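Long-range contacts in YfdX protein (Salmonella enterica I, PDB 6A02), which is of uncertain molecular function but has been linked to antibiotic stress and virulence in Salmonella Typhi: residues G29-E34 with Q41-L46; N130-P135 with D167-D172. All coordinates share one frame; numbering follows the deposited sequence.

Contact 1. Residues G29-E34 with Q41-L46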
ATOM      1  N   GLY A  29       0.805  -2.472 -16.093  1.00  9.31           N
ATOM      2  CA  GLY A  29       1.644  -1.483 -15.433  1.00  7.86           C
ATOM      3  C   GLY A  29       2.871  -1.111 -16.244  1.00  8.69           C
ATOM      4  O   GLY A  29       3.226   0.070 -16.342  1.00 10.81           O
ATOM      5  N   MET A  30       3.536  -2.107 -16.830  1.00  8.91           N
ATOM      6  CA  MET A  30       4.713  -1.823 -17.647  1.00  8.61           C
ATOM      7  C   MET A  30       4.325  -1.022 -18.881  1.00  9.64           C
ATOM      8  O   MET A  30       5.040  -0.095 -19.287  1.00 10.32           O
ATOM      9  CB  MET A  30       5.408  -3.127 -18.046  1.00 13.46           C
ATOM     10  CG  MET A  30       6.023  -3.897 -16.873  1.00 14.54           C
ATOM     11  SD  MET A  30       7.041  -5.297 -17.393  1.00 22.48           S
ATOM     12  CE  MET A  30       7.931  -4.442 -18.695  0.57  9.53           C
ATOM     13  N   SER A  31       3.176  -1.350 -19.473  1.00  8.10           N
ATOM     14  CA  SER A  31       2.698  -0.607 -20.632  1.00  9.76           C
ATOM     15  C   SER A  31       2.524   0.863 -20.291  1.00  8.18           C
ATOM     16  O   SER A  31       2.977   1.745 -21.033  1.00  8.50           O
ATOM     17  CB  SER A  31       1.380  -1.211 -21.115  1.00  8.40           C
ATOM     18  OG  SER A  31       0.829  -0.475 -22.199  1.00  8.29           O
ATOM     19  N   ARG A  32       1.873   1.155 -19.162  1.00  6.87           N
ATOM     20  CA  ARG A  32       1.660   2.552 -18.796  1.00  7.88           C
ATOM     21  C   ARG A  32       2.985   3.278 -18.620  1.00  9.92           C
ATOM     22  O   ARG A  32       3.150   4.411 -19.082  1.00  9.16           O
ATOM     23  CB  ARG A  32       0.821   2.655 -17.523  1.00  7.98           C
ATOM     24  CG  ARG A  32       0.600   4.085 -17.080  1.00  8.06           C
ATOM     25  CD  ARG A  32      -0.497   4.159 -16.028  1.00  9.68           C
ATOM     26  NE  ARG A  32      -0.700   5.512 -15.529  1.00  9.92           N
ATOM     27  CZ  ARG A  32      -0.057   6.012 -14.480  1.00 10.74           C
ATOM     28  NH1 ARG A  32       0.834   5.271 -13.836  1.00 13.05           N
ATOM     29  NH2 ARG A  32      -0.296   7.249 -14.083  1.00 12.83           N
ATOM     30  N   PHE A  33       3.947   2.639 -17.952  1.00  8.11           N
ATOM     31  CA  PHE A  33       5.237   3.288 -17.764  1.00  9.96           C
ATOM     32  C   PHE A  33       5.885   3.616 -19.102  1.00  7.71           C
ATOM     33  O   PHE A  33       6.453   4.707 -19.278  1.00  9.06           O
ATOM     34  CB  PHE A  33       6.171   2.400 -16.945  1.00  8.87           C
ATOM     35  CG  PHE A  33       7.561   2.970 -16.822  1.00  8.80           C
ATOM     36  CD1 PHE A  33       7.824   4.001 -15.937  1.00 11.03           C
ATOM     37  CD2 PHE A  33       8.581   2.518 -17.639  1.00 12.45           C
ATOM     38  CE1 PHE A  33       9.109   4.555 -15.843  1.00 11.97           C
ATOM     39  CE2 PHE A  33       9.863   3.067 -17.544  1.00 13.32           C
ATOM     40  CZ  PHE A  33      10.119   4.084 -16.648  1.00 14.15           C
ATOM     41  N   GLU A  34       5.810   2.686 -20.059  1.00  9.72           N
ATOM     42  CA  GLU A  34       6.486   2.904 -21.335  1.00  9.22           C
ATOM     43  C   GLU A  34       5.883   4.065 -22.124  1.00  9.82           C
ATOM     44  O   GLU A  34       6.582   4.671 -22.942  1.00 11.65           O
ATOM     45  CB  GLU A  34       6.546   1.610 -22.144  1.00  9.84           C
ATOM     46  CG  GLU A  34       7.370   0.507 -21.493  1.00  9.67           C
ATOM     47  CD  GLU A  34       8.844   0.844 -21.340  1.00 16.51           C
ATOM     48  OE1 GLU A  34       9.292   1.908 -21.820  1.00 17.54           O
ATOM     49  OE2 GLU A  34       9.567   0.025 -20.729  1.00 20.33           O
ATOM     50  N   GLN A  41       5.488   2.287 -28.807  1.00 13.74           N
ATOM     51  CA  GLN A  41       5.327   1.014 -29.496  1.00 13.58           C
ATOM     52  C   GLN A  41       5.557  -0.158 -28.548  1.00 12.58           C
ATOM     53  O   GLN A  41       4.852  -1.172 -28.617  1.00 13.16           O
ATOM     54  CB  GLN A  41       6.189   0.988 -30.764  1.00 19.03           C
ATOM     55  CG  GLN A  41       5.727   2.088 -31.730  1.00 22.46           C
ATOM     56  CD  GLN A  41       6.662   2.349 -32.892  1.00 30.93           C
ATOM     57  OE1 GLN A  41       7.484   3.268 -32.852  1.00 34.57           O
ATOM     58  NE2 GLN A  41       6.519   1.564 -33.952  1.00 28.47           N
ATOM     59  N   LYS A  42       6.491  -0.008 -27.601  1.00 12.95           N
ATOM     60  CA  LYS A  42       6.631  -1.012 -26.553  1.00 13.67           C
ATOM     61  C   LYS A  42       5.384  -1.073 -25.678  1.00 11.29           C
ATOM     62  O   LYS A  42       4.929  -2.161 -25.309  1.00 10.80           O
ATOM     63  CB  LYS A  42       7.870  -0.722 -25.712  1.00 13.89           C
ATOM     64  CG  LYS A  42       8.225  -1.848 -24.761  1.00 14.95           C
ATOM     65  CD  LYS A  42       9.568  -1.566 -24.102  1.00 20.74           C
ATOM     66  CE  LYS A  42      10.106  -2.782 -23.370  1.00 28.51           C
ATOM     67  NZ  LYS A  42      11.485  -2.523 -22.859  1.00 32.38           N
ATOM     68  N   ALA A  43       4.798   0.081 -25.368  1.00  9.58           N
ATOM     69  CA  ALA A  43       3.568   0.086 -24.583  1.00  9.06           C
ATOM     70  C   ALA A  43       2.456  -0.670 -25.296  1.00  8.50           C
ATOM     71  O   ALA A  43       1.697  -1.417 -24.669  1.00  9.45           O
ATOM     72  CB  ALA A  43       3.131   1.516 -24.301  1.00 10.97           C
ATOM     73  N   GLU A  44       2.348  -0.498 -26.615  1.00  8.72           N
ATOM     74  CA  GLU A  44       1.332  -1.234 -27.359  1.00  8.97           C
ATOM     75  C   GLU A  44       1.593  -2.730 -27.330  1.00  7.93           C
ATOM     76  O   GLU A  44       0.651  -3.520 -27.194  1.00 10.20           O
ATOM     77  CB  GLU A  44       1.259  -0.721 -28.798  1.00 12.27           C
ATOM     78  CG  GLU A  44       0.764   0.707 -28.887  1.00 11.65           C
ATOM     79  CD  GLU A  44       0.698   1.234 -30.298  1.00 15.83           C
ATOM     80  OE1 GLU A  44       1.033   0.464 -31.221  1.00 20.27           O
ATOM     81  OE2 GLU A  44       0.324   2.421 -30.468  1.00 19.19           O
ATOM     82  N   GLN A  45       2.864  -3.138 -27.445  1.00  8.85           N
ATOM     83  CA  GLN A  45       3.198  -4.558 -27.388  1.00 11.09           C
ATOM     84  C   GLN A  45       2.798  -5.158 -26.049  1.00 10.04           C
ATOM     85  O   GLN A  45       2.243  -6.261 -25.991  1.00 10.01           O
ATOM     86  CB  GLN A  45       4.697  -4.761 -27.618  1.00 12.18           C
ATOM     87  CG  GLN A  45       5.177  -4.488 -29.044  1.00 15.69           C
ATOM     88  CD  GLN A  45       6.677  -4.708 -29.209  1.00 21.59           C
ATOM     89  OE1 GLN A  45       7.463  -4.453 -28.295  1.00 28.54           O
ATOM     90  NE2 GLN A  45       7.075  -5.205 -30.376  1.00 24.53           N
ATOM     91  N   LEU A  46       3.058  -4.432 -24.959  1.00  9.43           N
ATOM     92  CA  LEU A  46       2.748  -4.944 -23.628  1.00 12.32           C
ATOM     93  C   LEU A  46       1.243  -5.003 -23.397  1.00  9.24           C
ATOM     94  O   LEU A  46       0.732  -5.978 -22.831  1.00  9.77           O
ATOM     95  CB  LEU A  46       3.427  -4.060 -22.579  1.00 10.30           C
ATOM     96  CG  LEU A  46       4.947  -4.207 -22.526  1.00  9.53           C
ATOM     97  CD1 LEU A  46       5.579  -2.992 -21.880  1.00 12.59           C
ATOM     98  CD2 LEU A  46       5.337  -5.468 -21.777  1.00 13.68           C
TER
HETATM   99  O   HOH W   1      12.482   0.328 -21.359  1.00 20.75           O
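Ser31 meets Ala43 where two antiparallel helices of a helical hairpin, 19-36 and 40-54, come together. The short axes run 7.8 Å apart at 166°. The small side chains let the backbones close in, and the CA atoms of Ser31 and Ala43 are 4.1 Å apart. Ser31 OG donates to the backbone oxygen Ala43 O at 2.8 Å. OG stands anti to its own backbone N (chi1 177°). It approaches the carbonyl from above its plane, at a C=O...OG angle of 116°. In return, Ala43 CB lies 3.3 Å from Ser31 O, so each residue touches the other's backbone.

One turn on from Ala43, Leu46 packs on Ser31 and Met30. Its CB rests on Ser31 CB, and its CD1 reaches 3.8 Å from both Ser31 N and Met30 CB. Glu34 CG touches the same methyl from the next turn of helix 19-36.

The side chain of Glu34 bends at chi2, and its carboxylate crosses the extended chain of Lys42 at CD. Glu34 CD and OE2 both lie 3.7 Å from Lys42 CD. The stronger partners of the polar ends lie elsewhere: Asn37 for Glu34 OE1 and Asn9 of the second subunit for Lys42 NZ. This edge of the hairpin therefore also belongs to a subunit interface. On the inner side, Ser31 packs on Leu162 and Met150 of the later helices.

The ion pair between Glu34 OE2 and Lys42 NZ is long, at 3.8 Å. One water donates to Glu34 OE2 and weakly accepts from Lys42 NZ.

Contact 2. Residues N130-P135 with D167-D172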
ATOM      1  N   ASN A 130      -4.980 -13.173   1.943  1.00  7.94           N
ATOM      2  CA  ASN A 130      -5.281 -11.970   1.164  1.00  9.17           C
ATOM      3  C   ASN A 130      -5.385 -12.375  -0.297  1.00  8.64           C
ATOM      4  O   ASN A 130      -4.384 -12.741  -0.918  1.00 11.03           O
ATOM      5  CB  ASN A 130      -4.184 -10.926   1.329  1.00  9.31           C
ATOM      6  CG  ASN A 130      -3.841 -10.673   2.757  1.00  9.51           C
ATOM      7  OD1 ASN A 130      -4.644 -10.148   3.519  1.00 10.20           O
ATOM      8  ND2 ASN A 130      -2.615 -11.031   3.134  1.00 11.16           N
ATOM      9  N   GLN A 131      -6.585 -12.295  -0.848  1.00  8.12           N
ATOM     10  CA  GLN A 131      -6.828 -12.676  -2.226  1.00  8.79           C
ATOM     11  C   GLN A 131      -6.933 -11.418  -3.075  1.00  8.70           C
ATOM     12  O   GLN A 131      -7.846 -10.604  -2.879  1.00  8.64           O
ATOM     13  CB  GLN A 131      -8.105 -13.507  -2.338  1.00 11.10           C
ATOM     14  CG  GLN A 131      -8.015 -14.864  -1.626  1.00 11.15           C
ATOM     15  CD  GLN A 131      -9.236 -15.723  -1.853  1.00 17.49           C
ATOM     16  OE1 GLN A 131     -10.151 -15.346  -2.588  1.00 22.92           O
ATOM     17  NE2 GLN A 131      -9.255 -16.893  -1.224  1.00 17.00           N
ATOM     18  N   GLU A 132      -5.996 -11.256  -3.998  1.00  8.32           N
ATOM     19  CA  GLU A 132      -6.022 -10.148  -4.937  1.00  8.07           C
ATOM     20  C   GLU A 132      -6.975 -10.506  -6.066  1.00  8.45           C
ATOM     21  O   GLU A 132      -6.866 -11.587  -6.650  1.00  8.92           O
ATOM     22  CB  GLU A 132      -4.614  -9.922  -5.480  1.00  9.77           C
ATOM     23  CG  GLU A 132      -4.498  -8.714  -6.366  1.00 15.35           C
ATOM     24  CD  GLU A 132      -3.103  -8.519  -6.949  1.00 21.41           C
ATOM     25  OE1 GLU A 132      -2.214  -9.350  -6.684  1.00 21.62           O
ATOM     26  OE2 GLU A 132      -2.901  -7.522  -7.680  1.00 24.75           O
ATOM     27  N   LEU A 133      -7.906  -9.596  -6.373  1.00  8.24           N
ATOM     28  CA  LEU A 133      -8.961  -9.833  -7.350  1.00  7.11           C
ATOM     29  C   LEU A 133      -9.008  -8.699  -8.358  1.00  7.70           C
ATOM     30  O   LEU A 133      -8.725  -7.542  -8.026  1.00  8.88           O
ATOM     31  CB  LEU A 133     -10.346  -9.907  -6.676  1.00  9.01           C
ATOM     32  CG  LEU A 133     -10.476 -10.680  -5.355  1.00  9.67           C
ATOM     33  CD1 LEU A 133     -11.861 -10.509  -4.751  1.00 11.77           C
ATOM     34  CD2 LEU A 133     -10.182 -12.153  -5.562  1.00 10.90           C
ATOM     35  N   ILE A 134      -9.417  -9.027  -9.584  1.00  8.23           N
ATOM     36  CA  ILE A 134      -9.761  -7.998 -10.570  1.00  8.65           C
ATOM     37  C   ILE A 134     -11.128  -8.285 -11.171  1.00  9.41           C
ATOM     38  O   ILE A 134     -11.537  -9.452 -11.278  1.00  8.19           O
ATOM     39  CB  ILE A 134      -8.723  -7.870 -11.696  1.00  9.01           C
ATOM     40  CG1 ILE A 134      -8.578  -9.191 -12.453  1.00  9.69           C
ATOM     41  CG2 ILE A 134      -7.385  -7.338 -11.152  1.00 10.42           C
ATOM     42  CD1 ILE A 134      -7.840  -9.044 -13.760  1.00 11.73           C
ATOM     43  N   PRO A 135     -11.857  -7.252 -11.596  1.00  8.18           N
ATOM     44  CA  PRO A 135     -13.104  -7.465 -12.345  1.00  9.60           C
ATOM     45  C   PRO A 135     -12.747  -7.802 -13.785  1.00  9.46           C
ATOM     46  O   PRO A 135     -12.105  -7.011 -14.475  1.00 10.39           O
ATOM     47  CB  PRO A 135     -13.805  -6.108 -12.245  1.00 10.13           C
ATOM     48  CG  PRO A 135     -12.657  -5.114 -12.147  1.00  9.72           C
ATOM     49  CD  PRO A 135     -11.563  -5.821 -11.377  1.00  9.00           C
ATOM     50  N   ASP A 167      -6.111   0.367 -10.556  1.00 11.13           N
ATOM     51  CA  ASP A 167      -6.839   0.811  -9.375  1.00 12.62           C
ATOM     52  C   ASP A 167      -8.031  -0.081  -9.077  1.00 13.76           C
ATOM     53  O   ASP A 167      -8.571  -0.018  -7.961  1.00 13.88           O
ATOM     54  CB  ASP A 167      -7.326   2.247  -9.557  1.00 14.78           C
ATOM     55  CG  ASP A 167      -6.207   3.253  -9.512  1.00 17.49           C
ATOM     56  OD1 ASP A 167      -5.126   2.917  -8.993  1.00 19.77           O
ATOM     57  OD2 ASP A 167      -6.431   4.386  -9.983  1.00 18.05           O
ATOM     58  N   GLY A 168      -8.455  -0.898 -10.046  1.00 10.61           N
ATOM     59  CA  GLY A 168      -9.533  -1.844  -9.844  1.00 11.19           C
ATOM     60  C   GLY A 168      -9.133  -3.113  -9.129  1.00  9.46           C
ATOM     61  O   GLY A 168     -10.008  -3.917  -8.788  1.00 11.53           O
ATOM     62  N   ILE A 169      -7.838  -3.319  -8.896  1.00 10.15           N
ATOM     63  CA  ILE A 169      -7.398  -4.443  -8.076  1.00  9.52           C
ATOM     64  C   ILE A 169      -7.891  -4.235  -6.653  1.00 12.40           C
ATOM     65  O   ILE A 169      -7.669  -3.174  -6.053  1.00 14.00           O
ATOM     66  CB  ILE A 169      -5.867  -4.544  -8.083  1.00 10.81           C
ATOM     67  CG1 ILE A 169      -5.336  -4.827  -9.491  1.00 11.88           C
ATOM     68  CG2 ILE A 169      -5.418  -5.601  -7.099  1.00 14.03           C
ATOM     69  CD1 ILE A 169      -3.844  -4.657  -9.604  1.00 12.98           C
ATOM     70  N   VAL A 170      -8.541  -5.251  -6.091  1.00  9.27           N
ATOM     71  CA  VAL A 170      -8.958  -5.209  -4.696  1.00  8.98           C
ATOM     72  C   VAL A 170      -8.347  -6.401  -3.978  1.00  8.48           C
ATOM     73  O   VAL A 170      -7.938  -7.384  -4.596  1.00  9.11           O
ATOM     74  CB  VAL A 170     -10.490  -5.195  -4.515  1.00 10.32           C
ATOM     75  CG1 VAL A 170     -11.109  -4.020  -5.271  1.00 11.60           C
ATOM     76  CG2 VAL A 170     -11.102  -6.509  -4.960  1.00 12.02           C
ATOM     77  N   VAL A 171      -8.268  -6.305  -2.660  1.00  8.66           N
ATOM     78  CA  VAL A 171      -7.711  -7.377  -1.842  1.00  9.20           C
ATOM     79  C   VAL A 171      -8.771  -7.778  -0.832  1.00  7.80           C
ATOM     80  O   VAL A 171      -9.121  -6.990   0.060  1.00  8.90           O
ATOM     81  CB  VAL A 171      -6.412  -6.960  -1.146  1.00  9.79           C
ATOM     82  CG1 VAL A 171      -5.899  -8.096  -0.254  1.00  9.93           C
ATOM     83  CG2 VAL A 171      -5.351  -6.571  -2.175  1.00 12.04           C
ATOM     84  N   ASP A 172      -9.289  -8.992  -0.973  1.00  7.34           N
ATOM     85  CA  ASP A 172     -10.204  -9.582  -0.004  1.00  7.94           C
ATOM     86  C   ASP A 172      -9.355 -10.330   1.015  1.00  8.11           C
ATOM     87  O   ASP A 172      -8.756 -11.369   0.699  1.00  8.69           O
ATOM     88  CB  ASP A 172     -11.144 -10.558  -0.709  1.00 10.01           C
ATOM     89  CG  ASP A 172     -12.272 -11.050   0.187  0.51 15.61           C
ATOM     90  OD1 ASP A 172     -12.066 -11.190   1.409  0.51 17.05           O
ATOM     91  OD2 ASP A 172     -13.377 -11.297  -0.338  0.51 20.63           O
TER
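Gln131 and Asp172 are joined by two backbone hydrogen bonds, the first of two such pairs in an antiparallel ladder. Gln131 N donates to Asp172 O at 2.8 Å with an almost straight N-H...O angle of 179°. Asp172 N returns the bond to Gln131 O at 2.9 Å. Leu133 and Val170 form the second pair: Leu133 N to Val170 O is 2.8 Å and Val170 N to Leu133 O is 3.0 Å. Between them lies the non-hydrogen-bonded pair Glu132-Val171. Here CA-H...O contacts from Glu132 CA to Val170 O and from Val171 CA to Gln131 O add to the ladder.

The side chains of Leu133, Val170 and Asp172 share one face. Leu133 CB meets Val170 CG2, and Leu133 CD1 reaches Asp172 CB. On the Glu132 face, CG of Glu132 stands anti to its backbone N (chi1 -175°). The extended chain crosses Ile169 and brings Glu132 OE2 3.2 Å from Ile169 CG2. Ile169 CG1 also packs on Ile134 CG2 at 3.6 Å. Where the pairing ends, Pro135 CD rests against Gly168 O, 3.6 Å away.

Asn130 OD1 bonds Ser173 OG, and strand 125-135 is the middle of a three-stranded antiparallel sheet, with 77-89 on its other edge. Helix 19-36 packs here, Trp22 on Glu132 and Met25 on Ile134 and Ile169, while strand 65-66 meets the Leu133 face through Lys66. Pro135 occupies the N-cap position of helix 136-151.

In the fold
From the N terminus, helix 19-36 leads through a short loop into helix 40-54, and contact 1 closes that turn with only six residues between its segments. Contact 2 closes a larger excursion. Strand 125-135 runs into helices 136-151 and 155-167, and the chain then returns as strand 170-175 beside it. The two contacts follow in series, neither nested nor crossed. The centres of contact 1 and contact 2 are about 22 Å apart, and the nearest atoms of contact 1 and contact 2 about 8 Å apart. Helix 19-36 links them: one part of it pairs with helix 40-54, and an earlier part packs on the sheet. The helices inside the second excursion also touch contact 1, tying the helical region to the sheet.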